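PDB 6HWJ: glucosamine kinase from Streptacidiphilus jiangxiensis, which catalyses the magnesium- and ATP-dependent phosphorylation of D-glucosamine to D-glucosamine 6-phosphate and, less efficiently, acts on glucose. Local coordinates for residues D300-Q305 against T343-H348. Residues are numbered along the deposited sequence; the frame is centred on the assembly and turned at random.
Sequences DFHVGQ and TASLDH. With MG (magnesium ion), chain C.
H302 and S345 bring the two backbones closest, their CA atoms 5.4 Å apart, where a loop ending in the 3-10 turn 303-305 meets one side of helix 335-356. A side-chain hydroxyl on a helix can accept a backbone N-H from a substrate- and metal-binding loop, as here: V303 N donates to S345 OG at 2.9 Å, and at 174° the bond is almost straight. The serine hydroxyl stands anti to its own backbone nitrogen (chi1 -169°), which carries it out from the helix to that N-H, with V303 CG2 and H302 CB packed around it. Next to this bond, V303 CG1 touches L346 CD2 at 3.8 Å, the two side chains crossing at a slant; W195 also touches V303 and S345. The H302 ring extends toward the magnesium side of the loop, one face lying against Q305 CG and its edge, in plane, facing D300 OD1. Q305 NE2 donates to D300 O in the carbonyl plane, which helps fix the amide while OE1 binds magnesium at 2.1 Å; D317 is a further ligand. D300 binds D-glucosamine, and HGDxHxxQ, ending at Q305, is a glutamine-ending variant of the HGDxxxxN motif, consistent with the catalytic loop of the aminoglycoside phosphotransferase-like fold.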
# COMPACT_ATOMS: atom_id res chain seq x y z
N ASP A 300 -4.79 -0.13 -1.31
CA ASP A 300 -4.80 -0.70 0.04
C ASP A 300 -4.92 0.46 1.02
O ASP A 300 -4.10 0.63 1.93
CB ASP A 300 -3.56 -1.55 0.28
CG ASP A 300 -3.59 -2.28 1.62
OD1 ASP A 300 -4.69 -2.58 2.11
OD2 ASP A 300 -2.50 -2.53 2.17
N PHE A 301 -5.94 1.29 0.80
CA PHE A 301 -6.00 2.65 1.34
C PHE A 301 -6.83 2.64 2.61
O PHE A 301 -8.00 2.24 2.59
CB PHE A 301 -6.59 3.58 0.28
CG PHE A 301 -6.34 5.04 0.52
CD1 PHE A 301 -5.06 5.53 0.67
CD2 PHE A 301 -7.40 5.92 0.55
CE1 PHE A 301 -4.85 6.87 0.88
CE2 PHE A 301 -7.18 7.27 0.77
CZ PHE A 301 -5.89 7.74 0.92
N HIS A 302 -6.23 3.10 3.71
CA HIS A 302 -6.90 3.17 5.01
C HIS A 302 -6.03 4.03 5.91
O HIS A 302 -4.92 4.43 5.53
CB HIS A 302 -7.12 1.77 5.59
CG HIS A 302 -5.87 0.97 5.77
ND1 HIS A 302 -5.02 1.15 6.82
CD2 HIS A 302 -5.34 -0.03 5.02
CE1 HIS A 302 -4.01 0.30 6.73
NE2 HIS A 302 -4.17 -0.42 5.63
N VAL A 303 -6.54 4.33 7.11
CA VAL A 303 -5.87 5.32 7.95
C VAL A 303 -4.49 4.85 8.36
O VAL A 303 -3.63 5.66 8.69
CB VAL A 303 -6.70 5.68 9.21
CG1 VAL A 303 -8.06 6.19 8.82
CG2 VAL A 303 -6.79 4.47 10.15
N GLY A 304 -4.26 3.54 8.40
CA GLY A 304 -2.94 3.02 8.72
C GLY A 304 -1.88 3.34 7.69
O GLY A 304 -0.70 3.13 7.97
N GLN A 305 -2.28 3.79 6.50
CA GLN A 305 -1.34 4.15 5.45
C GLN A 305 -1.04 5.65 5.44
O GLN A 305 -0.37 6.13 4.53
CB GLN A 305 -1.87 3.75 4.08
CG GLN A 305 -2.43 2.33 3.98
CD GLN A 305 -1.36 1.26 4.07
OE1 GLN A 305 -0.34 1.43 4.75
NE2 GLN A 305 -1.58 0.14 3.36
N THR A 343 -13.14 5.71 4.00
CA THR A 343 -14.34 6.00 4.79
C THR A 343 -14.68 4.83 5.70
O THR A 343 -15.11 5.03 6.84
CB THR A 343 -15.54 6.34 3.89
OG1 THR A 343 -15.81 5.25 3.01
CG2 THR A 343 -15.28 7.60 3.08
N ALA A 344 -14.53 3.59 5.20
CA ALA A 344 -14.68 2.43 6.08
C ALA A 344 -13.68 2.51 7.24
O ALA A 344 -14.03 2.29 8.40
CB ALA A 344 -14.45 1.14 5.29
N SER A 345 -12.41 2.81 6.93
CA SER A 345 -11.38 2.90 7.96
C SER A 345 -11.74 3.94 9.03
O SER A 345 -11.56 3.70 10.23
CB SER A 345 -10.04 3.24 7.31
OG SER A 345 -8.98 3.10 8.22
N LEU A 346 -12.27 5.09 8.61
CA LEU A 346 -12.67 6.12 9.57
C LEU A 346 -13.81 5.63 10.46
O LEU A 346 -13.80 5.86 11.67
CB LEU A 346 -13.10 7.39 8.83
CG LEU A 346 -11.94 8.13 8.13
CD1 LEU A 346 -12.46 9.23 7.25
CD2 LEU A 346 -10.96 8.68 9.15
N ASP A 347 -14.80 4.97 9.87
CA ASP A 347 -15.84 4.32 10.67
C ASP A 347 -15.22 3.38 11.70
O ASP A 347 -15.56 3.42 12.89
CB ASP A 347 -16.79 3.57 9.73
CG ASP A 347 -17.99 3.01 10.43
OD1 ASP A 347 -17.83 2.32 11.44
OD2 ASP A 347 -19.11 3.25 9.95
N HIS A 348 -14.28 2.55 11.26
CA HIS A 348 -13.68 1.55 12.14
C HIS A 348 -12.88 2.19 13.28
O HIS A 348 -12.85 1.65 14.40
CB HIS A 348 -12.80 0.62 11.33
CG HIS A 348 -13.54 -0.09 10.24
ND1 HIS A 348 -12.91 -0.73 9.20
CD2 HIS A 348 -14.87 -0.22 10.01
CE1 HIS A 348 -13.83 -1.25 8.38
NE2 HIS A 348 -15.02 -0.96 8.87
MG MG C . 0.92 -0.09 5.41
O HOH W 1 0.29 0.53 7.43
O HOH W 2 2.34 1.33 5.75
O HOH W 3 2.41 -1.21 6.52